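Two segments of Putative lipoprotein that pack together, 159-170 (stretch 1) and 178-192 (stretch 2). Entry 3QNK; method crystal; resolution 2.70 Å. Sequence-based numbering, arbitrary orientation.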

# COMPACT_ATOMS: atom_id res chain seq x y z
N ASP B 159 -26.75 -5.00 -0.12
CA ASP B 159 -26.16 -4.08 -1.10
C ASP B 159 -26.47 -4.55 -2.52
O ASP B 159 -26.86 -3.74 -3.35
CB ASP B 159 -24.63 -3.94 -0.91
CG ASP B 159 -24.15 -2.73 -0.12
OD1 ASP B 159 -24.95 -1.79 0.08
OD2 ASP B 159 -22.95 -2.70 0.26
N LEU B 160 -26.35 -5.87 -2.78
CA LEU B 160 -26.63 -6.46 -4.09
C LEU B 160 -28.12 -6.48 -4.38
O LEU B 160 -28.49 -6.31 -5.55
CB LEU B 160 -26.03 -7.85 -4.24
CG LEU B 160 -24.50 -7.89 -4.33
CD1 LEU B 160 -23.98 -9.27 -4.13
CD2 LEU B 160 -23.99 -7.27 -5.64
N LYS B 161 -28.98 -6.60 -3.34
CA LYS B 161 -30.44 -6.50 -3.52
C LYS B 161 -30.77 -5.10 -4.00
O LYS B 161 -31.52 -4.97 -4.97
CB LYS B 161 -31.20 -6.84 -2.22
CG LYS B 161 -32.69 -6.59 -2.32
CD LYS B 161 -33.48 -7.15 -1.16
CE LYS B 161 -34.80 -6.43 -0.92
NZ LYS B 161 -34.65 -5.27 0.02
N LYS B 162 -30.18 -4.06 -3.36
CA LYS B 162 -30.39 -2.65 -3.71
C LYS B 162 -29.89 -2.42 -5.14
O LYS B 162 -30.61 -1.81 -5.93
CB LYS B 162 -29.74 -1.68 -2.69
N ALA B 163 -28.74 -3.02 -5.51
CA ALA B 163 -28.15 -2.95 -6.85
C ALA B 163 -29.09 -3.51 -7.93
O ALA B 163 -29.36 -2.79 -8.89
CB ALA B 163 -26.82 -3.69 -6.89
N THR B 164 -29.65 -4.76 -7.75
CA THR B 164 -30.63 -5.37 -8.70
C THR B 164 -31.88 -4.47 -8.90
O THR B 164 -32.44 -4.42 -10.00
CB THR B 164 -31.09 -6.77 -8.24
OG1 THR B 164 -31.89 -6.70 -7.06
CG2 THR B 164 -29.96 -7.74 -8.03
N GLU B 165 -32.31 -3.75 -7.83
CA GLU B 165 -33.46 -2.85 -7.88
C GLU B 165 -33.15 -1.54 -8.62
O GLU B 165 -34.06 -0.99 -9.25
CB GLU B 165 -33.95 -2.51 -6.47
CG GLU B 165 -34.48 -3.70 -5.68
CD GLU B 165 -34.76 -3.52 -4.20
OE1 GLU B 165 -34.34 -2.49 -3.61
OE2 GLU B 165 -35.41 -4.42 -3.61
N MSE B 166 -31.89 -1.05 -8.56
CA MSE B 166 -31.50 0.27 -9.11
C MSE B 166 -30.71 0.26 -10.42
O MSE B 166 -30.61 1.31 -11.05
CB MSE B 166 -30.68 1.03 -8.08
CG MSE B 166 -31.43 1.23 -6.78
SE MSE B 166 -30.29 1.89 -5.42
CE MSE B 166 -30.65 3.76 -5.68
N LEU B 167 -30.12 -0.87 -10.81
CA LEU B 167 -29.31 -0.93 -12.03
C LEU B 167 -30.12 -1.30 -13.29
O LEU B 167 -31.11 -2.05 -13.20
CB LEU B 167 -28.18 -1.95 -11.86
CG LEU B 167 -27.04 -1.55 -10.92
CD1 LEU B 167 -26.04 -2.69 -10.79
CD2 LEU B 167 -26.36 -0.31 -11.39
N PRO B 168 -29.71 -0.80 -14.49
CA PRO B 168 -30.38 -1.23 -15.73
C PRO B 168 -29.86 -2.61 -16.18
O PRO B 168 -28.78 -3.03 -15.75
CB PRO B 168 -29.98 -0.14 -16.73
CG PRO B 168 -28.65 0.32 -16.27
CD PRO B 168 -28.56 0.11 -14.78
N ALA B 169 -30.61 -3.30 -17.04
CA ALA B 169 -30.20 -4.60 -17.55
C ALA B 169 -29.12 -4.43 -18.63
O ALA B 169 -28.27 -5.31 -18.80
CB ALA B 169 -31.39 -5.36 -18.12
N SER B 170 -29.15 -3.28 -19.32
CA SER B 170 -28.22 -2.96 -20.40
C SER B 170 -27.90 -1.48 -20.45
O SER B 170 -28.65 -0.67 -19.90
CB SER B 170 -28.83 -3.40 -21.73
OG SER B 170 -27.85 -3.37 -22.76
N ARG B 178 -20.00 -0.82 -17.47
CA ARG B 178 -20.59 -0.52 -16.16
C ARG B 178 -21.27 -1.80 -15.56
O ARG B 178 -21.42 -2.81 -16.25
CB ARG B 178 -21.63 0.63 -16.31
CG ARG B 178 -21.06 2.05 -16.56
CD ARG B 178 -22.10 3.16 -16.27
NE ARG B 178 -21.66 4.54 -16.58
CZ ARG B 178 -20.93 5.32 -15.77
NH1 ARG B 178 -20.51 4.88 -14.59
NH2 ARG B 178 -20.59 6.55 -16.16
N ALA B 179 -21.66 -1.74 -14.29
CA ALA B 179 -22.38 -2.84 -13.64
C ALA B 179 -23.84 -2.87 -14.11
O ALA B 179 -24.51 -1.84 -14.14
CB ALA B 179 -22.32 -2.66 -12.15
N THR B 180 -24.34 -4.05 -14.47
CA THR B 180 -25.73 -4.24 -14.91
C THR B 180 -26.55 -4.94 -13.84
O THR B 180 -25.99 -5.39 -12.83
CB THR B 180 -25.76 -5.09 -16.19
OG1 THR B 180 -24.98 -6.30 -16.02
CG2 THR B 180 -25.30 -4.28 -17.41
N LYS B 181 -27.86 -5.06 -14.07
CA LYS B 181 -28.80 -5.77 -13.21
C LYS B 181 -28.32 -7.24 -13.13
O LYS B 181 -28.22 -7.81 -12.04
CB LYS B 181 -30.21 -5.64 -13.81
CG LYS B 181 -31.39 -6.04 -12.95
CD LYS B 181 -32.67 -5.89 -13.78
CE LYS B 181 -33.86 -5.38 -12.99
NZ LYS B 181 -33.68 -3.99 -12.46
N GLY B 182 -27.90 -7.78 -14.28
CA GLY B 182 -27.36 -9.12 -14.43
C GLY B 182 -26.11 -9.34 -13.63
O GLY B 182 -25.99 -10.36 -12.95
N ALA B 183 -25.16 -8.37 -13.66
CA ALA B 183 -23.93 -8.48 -12.88
C ALA B 183 -24.25 -8.58 -11.39
O ALA B 183 -23.69 -9.43 -10.70
CB ALA B 183 -23.03 -7.29 -13.16
N ALA B 184 -25.22 -7.77 -10.91
CA ALA B 184 -25.63 -7.78 -9.50
C ALA B 184 -26.25 -9.13 -9.12
O ALA B 184 -25.86 -9.70 -8.10
CB ALA B 184 -26.60 -6.65 -9.23
N TYR B 185 -27.16 -9.67 -9.96
CA TYR B 185 -27.78 -10.97 -9.70
C TYR B 185 -26.75 -12.09 -9.75
O TYR B 185 -26.77 -12.98 -8.89
CB TYR B 185 -28.93 -11.25 -10.68
CG TYR B 185 -30.27 -10.70 -10.24
CD1 TYR B 185 -30.93 -11.21 -9.12
CD2 TYR B 185 -30.94 -9.74 -11.00
CE1 TYR B 185 -32.16 -10.72 -8.71
CE2 TYR B 185 -32.21 -9.26 -10.63
CZ TYR B 185 -32.81 -9.76 -9.48
OH TYR B 185 -34.05 -9.28 -9.11
N ALA B 186 -25.84 -12.03 -10.75
CA ALA B 186 -24.77 -13.01 -10.90
C ALA B 186 -23.84 -12.99 -9.66
O ALA B 186 -23.55 -14.07 -9.14
CB ALA B 186 -23.98 -12.75 -12.17
N LEU B 187 -23.45 -11.80 -9.15
CA LEU B 187 -22.61 -11.76 -7.96
C LEU B 187 -23.38 -12.28 -6.77
O LEU B 187 -22.81 -13.06 -6.01
CB LEU B 187 -22.01 -10.36 -7.68
CG LEU B 187 -20.89 -10.26 -6.58
CD1 LEU B 187 -19.73 -11.18 -6.87
CD2 LEU B 187 -20.38 -8.84 -6.42
N LYS B 188 -24.68 -11.93 -6.67
CA LYS B 188 -25.58 -12.36 -5.60
C LYS B 188 -25.58 -13.87 -5.49
O LYS B 188 -25.34 -14.39 -4.40
CB LYS B 188 -27.00 -11.81 -5.82
CG LYS B 188 -27.85 -11.62 -4.57
CD LYS B 188 -29.10 -10.75 -4.77
CE LYS B 188 -30.28 -11.23 -3.92
NZ LYS B 188 -31.20 -12.17 -4.65
N SER B 189 -25.77 -14.59 -6.63
CA SER B 189 -25.80 -16.07 -6.67
C SER B 189 -24.50 -16.69 -6.12
O SER B 189 -24.59 -17.68 -5.40
CB SER B 189 -26.10 -16.59 -8.07
OG SER B 189 -25.01 -16.48 -8.98
N ARG B 190 -23.31 -16.11 -6.43
CA ARG B 190 -22.04 -16.63 -5.92
C ARG B 190 -21.91 -16.39 -4.42
O ARG B 190 -21.58 -17.34 -3.69
CB ARG B 190 -20.84 -16.02 -6.63
CG ARG B 190 -19.56 -16.77 -6.34
CD ARG B 190 -18.37 -15.91 -6.62
NE ARG B 190 -18.19 -15.71 -8.05
CZ ARG B 190 -17.21 -15.00 -8.60
NH1 ARG B 190 -16.31 -14.39 -7.83
NH2 ARG B 190 -17.13 -14.88 -9.92
N VAL B 191 -22.20 -15.13 -3.96
CA VAL B 191 -22.19 -14.74 -2.53
C VAL B 191 -23.15 -15.67 -1.73
O VAL B 191 -22.77 -16.18 -0.67
CB VAL B 191 -22.52 -13.24 -2.35
CG1 VAL B 191 -22.57 -12.86 -0.89
CG2 VAL B 191 -21.49 -12.38 -3.06
N GLU B 192 -24.35 -15.94 -2.27
CA GLU B 192 -25.33 -16.83 -1.66
C GLU B 192 -24.82 -18.28 -1.62
O GLU B 192 -25.07 -18.99 -0.65
CB GLU B 192 -26.68 -16.77 -2.40
CG GLU B 192 -27.44 -15.45 -2.24
CD GLU B 192 -28.56 -15.18 -3.24
OE1 GLU B 192 -28.47 -15.67 -4.39
OE2 GLU B 192 -29.52 -14.46 -2.88

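This is a close, nearly antiparallel packing of two helices, largely apolar along the helices and pinned at one end, where the first helix runs out and the second begins, by hydrogen bonds from Lys181 to backbone carbonyls. The axes of helix 159-166 and helix 181-192 approach to 8.3 Å, with 155° between their N-to-C directions, and the two stretches together bury 712 Å².

Small side chains sit where the helices face each other. Ala184 points toward the first helix and meets Ala163 CB to CB at 3.8 Å; Ala184 CB also lies 3.7 Å from Thr164 CG2, 4.3 Å from Leu167 CD1 and 4.5 Å from Leu160 CD2, so one methyl meets four neighbours. A larger residue supplies the complementary shape: Leu160 is a knob set among Ala184, Leu187, Lys188 and Val191. Leu160 CD2 reaches Leu187 CD2 at 4.0 Å and Leu160 CD1 reaches Val191 CG2 at 4.1 Å, while Lys188 contributes the aliphatic part of its chain, with CG 4.2 Å from Leu160 CB. The charged end of Lys188 is occupied within its own helix, where NZ forms a salt bridge with Glu192 OE2 at 3.3 Å, and it is also hydrogen-bonded elsewhere in the structure.

Thr164 shows how a polar residue can fit an apolar seam. Thr164 OG1 donates to Lys161 O at 2.7 Å, a bond back into its own helix, and the methyl is left for packing: Thr164 CG2 sits 3.5 Å from the centroid of the Tyr185 ring, almost exactly on the ring normal, a CH-pi contact over the face. Tyr185 has its CA-to-CB bond directed away, yet its ring comes back to the interface.

At the pinned end, Leu167 is the first residue to leave helical geometry, and carbonyls near this helix end become available to the partner. Lys181 NZ donates to Thr164 O at 2.8 Å and, more weakly, to Leu167 O at 3.3 Å. The backbone joins in: Lys181 N, at the first turn of its helix and so without a carbonyl acceptor from a preceding turn, donates to Pro168 O at 2.8 Å. Just before it, Thr180 is the N-cap, its OG1 accepting from Ala183 N at 3.1 Å. The side chain of Leu167 seals the apolar side of this junction, with CD1 4.0 Å from Ala179 CB.

Read as rules, this contact places alanines where its helices meet, a leucine knob among four residues of the partner, and a lysine on carbonyls at the end of the first helix.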